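Long-range contacts in RagA protein (Porphyromonas gingivalis, PDB 6SLN), which probably imports nutrients across the outer membrane as a TonB-dependent receptor: residues Asn278-Leu282 with Asn479-Ser483; Gln323-Tyr327 with Asn354-Arg358; Asp409-Val413 with Met424-Tyr428. All coordinates share one frame; numbering follows the deposited sequence.

Contacts 1 and 3 lie among the long loops beyond the barrel, with centres about 13 Å apart. Contact 2 lies in the barrel wall, its centre about 64 Å from that of contact 1 and 56 Å from that of contact 3. All three are partly buried. Contact 2 joins neighbouring strands through regular backbone bonds and a pair of hydroxyls, and a second copy of the protein covers one of its faces. Contacts 1 and 3 join mostly loop chain, contact 3 at the start of helix 426-432. Contact 1 relies on tyrosine rings and one hydroxyl bond, contact 3 on a threonine that grips a loop. Tyr428 of contact 3 touches Tyr481 of contact 1, so these two form one continuous patch.

Contact 1. Residues Asn278-Leu282 with Asn479-Ser483; sequences NYDSL and NPYDS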
ATOM      1  N   ASN A 278      -0.050 -32.485 -23.364  1.00 49.99           N
ATOM      2  CA  ASN A 278       0.876 -31.370 -23.379  1.00 54.45           C
ATOM      3  C   ASN A 278       1.249 -30.921 -21.974  1.00 51.45           C
ATOM      4  O   ASN A 278       1.759 -29.813 -21.806  1.00 51.40           O
ATOM      5  CB  ASN A 278       0.274 -30.198 -24.165  1.00 58.02           C
ATOM      6  CG  ASN A 278       0.215 -30.459 -25.655  1.00 61.29           C
ATOM      7  OD1 ASN A 278       1.168 -30.967 -26.253  1.00 67.31           O
ATOM      8  ND2 ASN A 278      -0.914 -30.124 -26.265  1.00 60.18           N
ATOM      9  N   TYR A 279       0.976 -31.737 -20.958  1.00 41.91           N
ATOM     10  CA  TYR A 279       1.306 -31.381 -19.586  1.00 36.68           C
ATOM     11  C   TYR A 279       1.893 -32.597 -18.905  1.00 47.79           C
ATOM     12  O   TYR A 279       1.261 -33.657 -18.865  1.00 58.58           O
ATOM     13  CB  TYR A 279       0.087 -30.850 -18.827  1.00 36.32           C
ATOM     14  CG  TYR A 279      -0.506 -29.625 -19.506  1.00 41.18           C
ATOM     15  CD1 TYR A 279      -1.391 -29.769 -20.571  1.00 43.99           C
ATOM     16  CD2 TYR A 279      -0.171 -28.332 -19.102  1.00 42.44           C
ATOM     17  CE1 TYR A 279      -1.918 -28.692 -21.210  1.00 53.09           C
ATOM     18  CE2 TYR A 279      -0.717 -27.214 -19.753  1.00 43.72           C
ATOM     19  CZ  TYR A 279      -1.589 -27.414 -20.806  1.00 49.37           C
ATOM     20  OH  TYR A 279      -2.164 -26.373 -21.490  1.00 50.98           O
ATOM     21  N   ASP A 280       3.120 -32.447 -18.411  1.00 47.22           N
ATOM     22  CA  ASP A 280       3.717 -33.509 -17.620  1.00 47.04           C
ATOM     23  C   ASP A 280       2.796 -33.914 -16.488  1.00 38.17           C
ATOM     24  O   ASP A 280       2.685 -35.096 -16.171  1.00 35.72           O
ATOM     25  CB  ASP A 280       5.077 -33.056 -17.088  1.00 46.58           C
ATOM     26  CG  ASP A 280       6.027 -32.677 -18.202  1.00 60.18           C
ATOM     27  OD1 ASP A 280       5.822 -33.196 -19.326  1.00 64.41           O
ATOM     28  OD2 ASP A 280       6.962 -31.875 -17.972  1.00 72.94           O
ATOM     29  N   SER A 281       2.090 -32.957 -15.907  1.00 34.59           N
ATOM     30  CA  SER A 281       1.199 -33.266 -14.808  1.00 41.62           C
ATOM     31  C   SER A 281      -0.038 -34.043 -15.245  1.00 44.87           C
ATOM     32  O   SER A 281      -0.813 -34.458 -14.379  1.00 52.77           O
ATOM     33  CB  SER A 281       0.786 -31.960 -14.121  1.00 42.73           C
ATOM     34  OG  SER A 281       0.608 -30.917 -15.071  1.00 50.81           O
ATOM     35  N   LEU A 282      -0.231 -34.264 -16.547  1.00 35.91           N
ATOM     36  CA  LEU A 282      -1.446 -34.855 -17.093  1.00 40.02           C
ATOM     37  C   LEU A 282      -1.183 -35.994 -18.064  1.00 50.79           C
ATOM     38  O   LEU A 282      -1.937 -36.968 -18.058  1.00 60.17           O
ATOM     39  CB  LEU A 282      -2.322 -33.773 -17.811  1.00 35.61           C
ATOM     40  CG  LEU A 282      -2.898 -32.685 -16.900  1.00 34.84           C
ATOM     41  CD1 LEU A 282      -3.854 -31.746 -17.630  1.00 41.43           C
ATOM     42  CD2 LEU A 282      -3.572 -33.298 -15.693  1.00 34.82           C
ATOM     43  N   ASN A 479       2.376 -22.326 -11.842  1.00 38.14           N
ATOM     44  CA  ASN A 479       1.149 -23.027 -12.118  1.00 31.16           C
ATOM     45  C   ASN A 479       1.195 -23.471 -13.578  1.00 41.88           C
ATOM     46  O   ASN A 479       1.214 -22.611 -14.475  1.00 42.68           O
ATOM     47  CB  ASN A 479      -0.033 -22.109 -11.823  1.00 29.29           C
ATOM     48  CG  ASN A 479      -1.383 -22.715 -12.210  1.00 47.17           C
ATOM     49  OD1 ASN A 479      -1.470 -23.861 -12.661  1.00 55.73           O
ATOM     50  ND2 ASN A 479      -2.441 -21.936 -12.042  1.00 42.87           N
ATOM     51  N   PRO A 480       1.263 -24.779 -13.864  1.00 39.91           N
ATOM     52  CA  PRO A 480       1.291 -25.235 -15.270  1.00 38.58           C
ATOM     53  C   PRO A 480       0.030 -24.895 -16.042  1.00 39.30           C
ATOM     54  O   PRO A 480       0.053 -24.913 -17.279  1.00 39.52           O
ATOM     55  CB  PRO A 480       1.457 -26.754 -15.149  1.00 31.74           C
ATOM     56  CG  PRO A 480       0.799 -27.094 -13.812  1.00 32.40           C
ATOM     57  CD  PRO A 480       1.151 -25.896 -12.910  1.00 30.83           C
ATOM     58  N   TYR A 481      -1.075 -24.619 -15.349  1.00 42.89           N
ATOM     59  CA  TYR A 481      -2.365 -24.343 -15.974  1.00 44.70           C
ATOM     60  C   TYR A 481      -2.684 -22.851 -16.000  1.00 43.70           C
ATOM     61  O   TYR A 481      -3.850 -22.472 -16.102  1.00 46.95           O
ATOM     62  CB  TYR A 481      -3.470 -25.130 -15.254  1.00 36.32           C
ATOM     63  CG  TYR A 481      -3.076 -26.579 -14.949  1.00 42.38           C
ATOM     64  CD1 TYR A 481      -2.598 -27.414 -15.954  1.00 35.36           C
ATOM     65  CD2 TYR A 481      -3.198 -27.112 -13.658  1.00 46.97           C
ATOM     66  CE1 TYR A 481      -2.239 -28.705 -15.691  1.00 41.41           C
ATOM     67  CE2 TYR A 481      -2.841 -28.421 -13.383  1.00 32.03           C
ATOM     68  CZ  TYR A 481      -2.349 -29.215 -14.408  1.00 40.74           C
ATOM     69  OH  TYR A 481      -1.961 -30.539 -14.181  1.00 33.07           O
ATOM     70  N   ASP A 482      -1.666 -22.009 -15.891  1.00 47.17           N
ATOM     71  CA  ASP A 482      -1.777 -20.564 -15.973  1.00 50.43           C
ATOM     72  C   ASP A 482      -1.241 -20.132 -17.325  1.00 47.88           C
ATOM     73  O   ASP A 482      -0.537 -20.889 -17.994  1.00 48.83           O
ATOM     74  CB  ASP A 482      -0.994 -19.885 -14.837  1.00 55.11           C
ATOM     75  CG  ASP A 482      -1.628 -18.565 -14.367  1.00 60.85           C
ATOM     76  OD1 ASP A 482      -2.106 -17.789 -15.226  1.00 58.57           O
ATOM     77  OD2 ASP A 482      -1.626 -18.303 -13.135  1.00 60.31           O
ATOM     78  N   SER A 483      -1.603 -18.914 -17.741  1.00 48.59           N
ATOM     79  CA  SER A 483      -1.101 -18.397 -19.013  1.00 49.99           C
ATOM     80  C   SER A 483       0.379 -18.042 -18.937  1.00 42.54           C
ATOM     81  O   SER A 483       1.019 -17.857 -19.979  1.00 33.96           O
ATOM     82  CB  SER A 483      -1.906 -17.167 -19.446  1.00 51.16           C
ATOM     83  OG  SER A 483      -1.940 -16.186 -18.417  1.00 54.33           O
TER
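Tyr481 has its ring swung to the side opposite its carbonyl carbon, with CG beside the backbone N (chi1 -44°), and this carries the phenol out to Ser281. Ser281 has OG between its own backbone N and carbonyl carbon (chi1 37°), facing the incoming hydroxyl. The two oxygens, Ser281 OG and Tyr481 OH, are 2.7 Å apart and hydrogen-bonded, and either could be the donor. The side chains of Leu282 and Tyr481 approach from opposite directions, and Leu282 CD2 lies 3.5 Å from Tyr481 OH. Leu282 CD1 lies 4.0 Å from Tyr481 CE1. The hydroxyl end of Tyr481 is thus met by a polar and an apolar neighbour.

Tyr279 CD2 comes to the edge of the Tyr481 ring, near its plane, 4.0 Å from Tyr481 CE1. Taken from the Tyr279 ring, the approach is oblique. The two ring planes are inclined at 54°, and the pair is neither stacked nor T-shaped. Tyr279 also turns an edge to the backbone: its CE2 lies 3.5 Å from Pro480 O, close to the ring plane.

The loop that presents Tyr481 links strands 456-475 and 487-510 of the TonB-dependent receptor barrel. It bends here in a type I beta turn from Asn479 to Asp482. An Asx turn lies within it, with Tyr481 N donating to Asn479 OD1 at 2.8 Å. The donor sits well above the carbonyl plane. The turn also folds Pro480 back over its neighbour, so that Pro480 CG stands 3.7 Å above the centre of one face of the Tyr481 ring.

Pro422 packs against both Tyr279 and Leu282. Tyr428, on helix 426-432, meets the Tyr481 ring at a steep angle. Asp482 forms a salt bridge with Arg433, and Ser483 makes backbone hydrogen bonds to a chain of another protein.

Contact 2. Residues Gln323-Tyr327 with Asn354-Arg358; sequences QGTSY and NFESR
Thr325 and Ser357 face each other as a non-hydrogen-bonded pair in the antiparallel beta hairpin of strands 325-337 and 345-360, part of the wall of the TonB-dependent receptor barrel. Ser357 holds OG opposite its backbone N (chi1 177°). There it meets Thr325 OG1 at 3.1 Å in a hydrogen bond that either hydroxyl could donate. The other branch of Thr325, CG2, turns to Phe355 and lies 4.2 Å from CE1, at the edge of the ring. Tyr327 is on the same face. Its CG sits between the backbone N and the carbonyl carbon (chi1 66°), which leads its ring away from 354-358 toward a second copy of the protein. Phe355 meets the Tyr327 ring of that second subunit.

Ser326 and Glu356 form the hydrogen-bonded pair between, on the other face. Their CB atoms are 4.4 Å apart, but their polar ends part company: Ser326 OG bonds to Gly211 N and the Glu356 carboxylate to Lys364 in a salt bridge. The backbones are joined by Ser326 N to Glu356 O at 2.8 Å and Glu356 N to Ser326 O at 3.2 Å. Gly324, with positive phi, begins the pairing outside the strand proper, where its O accepts from Arg358 N at 2.8 Å.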
ATOM      1  N   GLN A 323     -24.967  -2.040  43.406  1.00 94.08           N
ATOM      2  CA  GLN A 323     -25.023  -0.662  43.896  1.00 94.71           C
ATOM      3  C   GLN A 323     -24.797   0.352  42.775  1.00 86.31           C
ATOM      4  O   GLN A 323     -23.918   1.210  42.833  1.00 89.29           O
ATOM      5  CB  GLN A 323     -24.024  -0.434  45.026  1.00102.68           C
ATOM      6  CG  GLN A 323     -24.546  -0.767  46.412  1.00112.26           C
ATOM      7  CD  GLN A 323     -23.767  -1.895  47.067  1.00117.59           C
ATOM      8  OE1 GLN A 323     -23.570  -2.958  46.474  1.00118.72           O
ATOM      9  NE2 GLN A 323     -23.312  -1.664  48.292  1.00119.59           N
ATOM     10  N   GLY A 324     -25.632   0.246  41.743  1.00 74.45           N
ATOM     11  CA  GLY A 324     -25.612   1.211  40.658  1.00 60.74           C
ATOM     12  C   GLY A 324     -24.463   1.100  39.676  1.00 65.66           C
ATOM     13  O   GLY A 324     -24.249   2.040  38.901  1.00 71.64           O
ATOM     14  N   THR A 325     -23.708  -0.004  39.683  1.00 63.96           N
ATOM     15  CA  THR A 325     -22.675  -0.276  38.683  1.00 64.58           C
ATOM     16  C   THR A 325     -22.973  -1.598  37.984  1.00 69.43           C
ATOM     17  O   THR A 325     -22.893  -2.663  38.604  1.00 71.64           O
ATOM     18  CB  THR A 325     -21.274  -0.344  39.300  1.00 64.12           C
ATOM     19  OG1 THR A 325     -20.963   0.886  39.958  1.00 72.00           O
ATOM     20  CG2 THR A 325     -20.241  -0.591  38.216  1.00 53.96           C
ATOM     21  N   SER A 326     -23.278  -1.530  36.690  1.00 70.15           N
ATOM     22  CA  SER A 326     -23.532  -2.697  35.859  1.00 68.28           C
ATOM     23  C   SER A 326     -22.341  -2.977  34.941  1.00 65.76           C
ATOM     24  O   SER A 326     -21.505  -2.104  34.677  1.00 69.01           O
ATOM     25  CB  SER A 326     -24.808  -2.498  35.027  1.00 73.82           C
ATOM     26  OG  SER A 326     -24.787  -3.295  33.849  1.00 80.16           O
ATOM     27  N   TYR A 327     -22.264  -4.220  34.462  1.00 57.77           N
ATOM     28  CA  TYR A 327     -21.285  -4.598  33.452  1.00 50.88           C
ATOM     29  C   TYR A 327     -21.867  -5.728  32.617  1.00 46.77           C
ATOM     30  O   TYR A 327     -22.749  -6.462  33.066  1.00 47.89           O
ATOM     31  CB  TYR A 327     -19.945  -5.037  34.069  1.00 54.79           C
ATOM     32  CG  TYR A 327     -20.028  -6.319  34.870  1.00 58.01           C
ATOM     33  CD1 TYR A 327     -20.470  -6.309  36.186  1.00 65.30           C
ATOM     34  CD2 TYR A 327     -19.678  -7.542  34.307  1.00 59.74           C
ATOM     35  CE1 TYR A 327     -20.565  -7.489  36.923  1.00 69.34           C
ATOM     36  CE2 TYR A 327     -19.769  -8.727  35.037  1.00 63.01           C
ATOM     37  CZ  TYR A 327     -20.213  -8.692  36.341  1.00 65.52           C
ATOM     38  OH  TYR A 327     -20.305  -9.852  37.069  1.00 66.44           O
ATOM     39  N   ASN A 354     -19.529  -3.997  28.125  1.00 50.22           N
ATOM     40  CA  ASN A 354     -20.541  -2.985  28.380  1.00 52.52           C
ATOM     41  C   ASN A 354     -20.475  -2.593  29.847  1.00 58.58           C
ATOM     42  O   ASN A 354     -20.400  -3.455  30.726  1.00 61.10           O
ATOM     43  CB  ASN A 354     -21.937  -3.506  28.043  1.00 54.85           C
ATOM     44  CG  ASN A 354     -22.301  -3.336  26.581  1.00 52.10           C
ATOM     45  OD1 ASN A 354     -21.465  -2.994  25.743  1.00 51.37           O
ATOM     46  ND2 ASN A 354     -23.558  -3.594  26.269  1.00 51.65           N
ATOM     47  N   PHE A 355     -20.520  -1.291  30.109  1.00 58.62           N
ATOM     48  CA  PHE A 355     -20.270  -0.763  31.442  1.00 53.93           C
ATOM     49  C   PHE A 355     -21.189   0.422  31.689  1.00 53.11           C
ATOM     50  O   PHE A 355     -21.534   1.158  30.761  1.00 52.45           O
ATOM     51  CB  PHE A 355     -18.803  -0.368  31.561  1.00 53.89           C
ATOM     52  CG  PHE A 355     -18.520   0.633  32.615  1.00 64.70           C
ATOM     53  CD1 PHE A 355     -18.648   0.301  33.954  1.00 76.77           C
ATOM     54  CD2 PHE A 355     -18.079   1.903  32.272  1.00 69.14           C
ATOM     55  CE1 PHE A 355     -18.366   1.227  34.941  1.00 82.88           C
ATOM     56  CE2 PHE A 355     -17.796   2.836  33.249  1.00 75.36           C
ATOM     57  CZ  PHE A 355     -17.940   2.500  34.585  1.00 81.32           C
ATOM     58  N   GLU A 356     -21.602   0.589  32.943  1.00 56.74           N
ATOM     59  CA  GLU A 356     -22.514   1.658  33.338  1.00 61.18           C
ATOM     60  C   GLU A 356     -22.405   1.836  34.844  1.00 62.79           C
ATOM     61  O   GLU A 356     -22.341   0.849  35.580  1.00 64.51           O
ATOM     62  CB  GLU A 356     -23.962   1.335  32.944  1.00 67.82           C
ATOM     63  CG  GLU A 356     -24.931   2.503  33.053  1.00 83.50           C
ATOM     64  CD  GLU A 356     -26.096   2.407  32.062  1.00 97.39           C
ATOM     65  OE1 GLU A 356     -25.947   1.731  31.015  1.00 99.71           O
ATOM     66  OE2 GLU A 356     -27.161   3.015  32.332  1.00100.71           O
ATOM     67  N   SER A 357     -22.381   3.084  35.300  1.00 62.45           N
ATOM     68  CA  SER A 357     -22.215   3.314  36.730  1.00 61.96           C
ATOM     69  C   SER A 357     -22.798   4.656  37.126  1.00 65.33           C
ATOM     70  O   SER A 357     -22.655   5.641  36.396  1.00 67.30           O
ATOM     71  CB  SER A 357     -20.742   3.270  37.148  1.00 59.32           C
ATOM     72  OG  SER A 357     -20.623   3.570  38.530  1.00 58.84           O
ATOM     73  N   ARG A 358     -23.436   4.684  38.296  1.00 66.05           N
ATOM     74  CA  ARG A 358     -23.802   5.933  38.956  1.00 63.62           C
ATOM     75  C   ARG A 358     -22.674   6.291  39.920  1.00 65.40           C
ATOM     76  O   ARG A 358     -22.475   5.619  40.936  1.00 61.68           O
ATOM     77  CB  ARG A 358     -25.142   5.810  39.679  1.00 59.93           C
ATOM     78  CG  ARG A 358     -25.603   7.102  40.316  1.00 65.31           C
ATOM     79  CD  ARG A 358     -27.112   7.216  40.359  1.00 78.14           C
ATOM     80  NE  ARG A 358     -27.706   7.244  39.021  1.00 89.65           N
ATOM     81  CZ  ARG A 358     -27.750   8.311  38.219  1.00 88.11           C
ATOM     82  NH1 ARG A 358     -27.227   9.473  38.608  1.00 82.79           N
ATOM     83  NH2 ARG A 358     -28.323   8.209  37.021  1.00 85.15           N
TER

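Contact 3. Residues Asp409-Val413 with Met424-Tyr428; sequences DLADV and MTEPY
Thr425 meets the 409-413 loop with both its side chain and its backbone. Its OG1 donates to Ala411 O at 2.8 Å. Its N donates to the next carbonyl, Asp412 O, at 2.9 Å and almost straight (172° at the hydrogen). Two successive carbonyls of the loop are therefore held by one residue. Thr425 OG1 lies between the backbone N and the carbonyl carbon (chi1 53°), which turns it to Ala411. The same rotation brings the methyl CG2 to 3.6 Å from Val413 N.

Tyr428 lies against Asp412. The Asp412 CB is 3.6 Å from Tyr428 CD1. The carboxylate plane is inclined 39° to the ring, and the acid approaches obliquely, near CD1 and CE1. Earlier in the loop, Leu410 crosses Pro427 at about a right angle and touches it through CD2, 3.7 Å from Pro427 CG. Val413 and Met424 form a single non-hydrogen-bonded antiparallel bridge, with CA atoms 4.2 Å apart.

These groups are positioned by their own segment and by nearby loops. Met424 SD lies in the plane of the Tyr428 ring, at its edge. Tyr428 OH is hydrogen-bonded to Asn479 OD1 in the loop after strand 456-475.

The bridge belongs to the short strands 413-414 and 423-424, a small excursion between helix 390-396 and helix 426-432. Thr425 takes the N-cap position of helix 426-432, which leads on to strand 435-450 of the barrel. Helix 301-305 is a further neighbour: Leu410 touches its Ala304 and Glu426 its Leu305.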
ATOM      1  N   ASP A 409     -12.873 -38.054  -6.644  1.00 54.94           N
ATOM      2  CA  ASP A 409     -12.387 -36.791  -6.114  1.00 47.31           C
ATOM      3  C   ASP A 409     -12.165 -35.795  -7.241  1.00 49.02           C
ATOM      4  O   ASP A 409     -11.754 -36.157  -8.346  1.00 57.39           O
ATOM      5  CB  ASP A 409     -11.085 -36.993  -5.346  1.00 45.72           C
ATOM      6  CG  ASP A 409     -11.246 -37.935  -4.190  1.00 52.88           C
ATOM      7  OD1 ASP A 409     -12.108 -37.667  -3.328  1.00 57.15           O
ATOM      8  OD2 ASP A 409     -10.527 -38.951  -4.154  1.00 58.63           O
ATOM      9  N   LEU A 410     -12.439 -34.528  -6.947  1.00 43.12           N
ATOM     10  CA  LEU A 410     -12.314 -33.488  -7.957  1.00 41.00           C
ATOM     11  C   LEU A 410     -10.875 -33.423  -8.465  1.00 40.99           C
ATOM     12  O   LEU A 410      -9.926 -33.396  -7.678  1.00 35.46           O
ATOM     13  CB  LEU A 410     -12.767 -32.159  -7.354  1.00 34.20           C
ATOM     14  CG  LEU A 410     -13.692 -31.217  -8.121  1.00 34.06           C
ATOM     15  CD1 LEU A 410     -14.722 -31.952  -8.922  1.00 41.18           C
ATOM     16  CD2 LEU A 410     -14.368 -30.308  -7.117  1.00 33.73           C
ATOM     17  N   ALA A 411     -10.708 -33.467  -9.785  1.00 39.23           N
ATOM     18  CA  ALA A 411      -9.387 -33.307 -10.382  1.00 37.96           C
ATOM     19  C   ALA A 411      -8.910 -31.862 -10.198  1.00 46.09           C
ATOM     20  O   ALA A 411      -9.618 -31.004  -9.666  1.00 33.26           O
ATOM     21  CB  ALA A 411      -9.424 -33.692 -11.861  1.00 34.85           C
ATOM     22  N   ASP A 412      -7.690 -31.572 -10.641  1.00 49.71           N
ATOM     23  CA  ASP A 412      -7.265 -30.175 -10.627  1.00 44.26           C
ATOM     24  C   ASP A 412      -7.936 -29.376 -11.717  1.00 45.21           C
ATOM     25  O   ASP A 412      -7.976 -28.146 -11.647  1.00 52.64           O
ATOM     26  CB  ASP A 412      -5.757 -30.057 -10.825  1.00 46.41           C
ATOM     27  CG  ASP A 412      -4.991 -30.441  -9.601  1.00 48.48           C
ATOM     28  OD1 ASP A 412      -5.594 -30.401  -8.511  1.00 51.00           O
ATOM     29  OD2 ASP A 412      -3.796 -30.783  -9.727  1.00 57.20           O
ATOM     30  N   VAL A 413      -8.491 -30.055 -12.711  1.00 46.78           N
ATOM     31  CA  VAL A 413      -8.560 -29.490 -14.038  1.00 43.18           C
ATOM     32  C   VAL A 413      -9.592 -30.298 -14.803  1.00 49.96           C
ATOM     33  O   VAL A 413      -9.797 -31.483 -14.534  1.00 56.60           O
ATOM     34  CB  VAL A 413      -7.155 -29.551 -14.689  1.00 40.87           C
ATOM     35  CG1 VAL A 413      -6.911 -30.929 -15.393  1.00 33.97           C
ATOM     36  CG2 VAL A 413      -6.836 -28.328 -15.536  1.00 42.14           C
ATOM     37  N   MET A 424      -9.155 -24.972 -14.784  1.00 39.90           N
ATOM     38  CA  MET A 424      -8.978 -25.311 -13.389  1.00 31.49           C
ATOM     39  C   MET A 424     -10.314 -25.538 -12.699  1.00 41.30           C
ATOM     40  O   MET A 424     -11.301 -24.860 -12.981  1.00 38.60           O
ATOM     41  CB  MET A 424      -8.219 -24.209 -12.704  1.00 30.83           C
ATOM     42  CG  MET A 424      -6.786 -24.132 -13.175  1.00 73.82           C
ATOM     43  SD  MET A 424      -5.800 -22.974 -12.215  1.00 74.91           S
ATOM     44  CE  MET A 424      -5.889 -21.592 -13.248  1.00 29.78           C
ATOM     45  N   THR A 425     -10.347 -26.513 -11.798  1.00 31.85           N
ATOM     46  CA  THR A 425     -11.484 -26.669 -10.912  1.00 31.98           C
ATOM     47  C   THR A 425     -11.418 -25.663  -9.771  1.00 38.89           C
ATOM     48  O   THR A 425     -10.373 -25.054  -9.501  1.00 40.81           O
ATOM     49  CB  THR A 425     -11.485 -28.052 -10.314  1.00 34.85           C
ATOM     50  OG1 THR A 425     -10.199 -28.253  -9.727  1.00 41.70           O
ATOM     51  CG2 THR A 425     -11.721 -29.085 -11.399  1.00 38.18           C
ATOM     52  N   GLU A 426     -12.543 -25.532  -9.059  1.00 35.41           N
ATOM     53  CA  GLU A 426     -12.605 -24.574  -7.958  1.00 43.09           C
ATOM     54  C   GLU A 426     -11.524 -24.836  -6.925  1.00 47.19           C
ATOM     55  O   GLU A 426     -10.717 -23.930  -6.651  1.00 51.72           O
ATOM     56  CB  GLU A 426     -14.003 -24.567  -7.327  1.00 47.04           C
ATOM     57  CG  GLU A 426     -15.150 -24.194  -8.269  1.00 44.15           C
ATOM     58  CD  GLU A 426     -15.015 -22.817  -8.893  1.00 45.37           C
ATOM     59  OE1 GLU A 426     -14.419 -21.926  -8.268  1.00 53.06           O
ATOM     60  OE2 GLU A 426     -15.526 -22.624 -10.015  1.00 52.72           O
ATOM     61  N   PRO A 427     -11.421 -26.027  -6.341  1.00 48.20           N
ATOM     62  CA  PRO A 427     -10.404 -26.202  -5.292  1.00 41.16           C
ATOM     63  C   PRO A 427      -9.009 -25.923  -5.798  1.00 30.63           C
ATOM     64  O   PRO A 427      -8.200 -25.319  -5.085  1.00 30.23           O
ATOM     65  CB  PRO A 427     -10.584 -27.659  -4.872  1.00 31.58           C
ATOM     66  CG  PRO A 427     -11.934 -28.053  -5.411  1.00 57.00           C
ATOM     67  CD  PRO A 427     -12.076 -27.297  -6.677  1.00 49.34           C
ATOM     68  N   TYR A 428      -8.715 -26.303  -7.039  1.00 30.83           N
ATOM     69  CA  TYR A 428      -7.379 -26.033  -7.545  1.00 37.95           C
ATOM     70  C   TYR A 428      -7.195 -24.554  -7.819  1.00 52.87           C
ATOM     71  O   TYR A 428      -6.129 -23.991  -7.536  1.00 58.05           O
ATOM     72  CB  TYR A 428      -7.102 -26.829  -8.810  1.00 41.36           C
ATOM     73  CG  TYR A 428      -5.684 -26.647  -9.272  1.00 42.32           C
ATOM     74  CD1 TYR A 428      -4.652 -27.404  -8.715  1.00 30.90           C
ATOM     75  CD2 TYR A 428      -5.366 -25.703 -10.238  1.00 30.55           C
ATOM     76  CE1 TYR A 428      -3.363 -27.239  -9.129  1.00 30.78           C
ATOM     77  CE2 TYR A 428      -4.070 -25.522 -10.650  1.00 30.43           C
ATOM     78  CZ  TYR A 428      -3.072 -26.281 -10.089  1.00 34.08           C
ATOM     79  OH  TYR A 428      -1.778 -26.093 -10.528  1.00 35.58           O
TER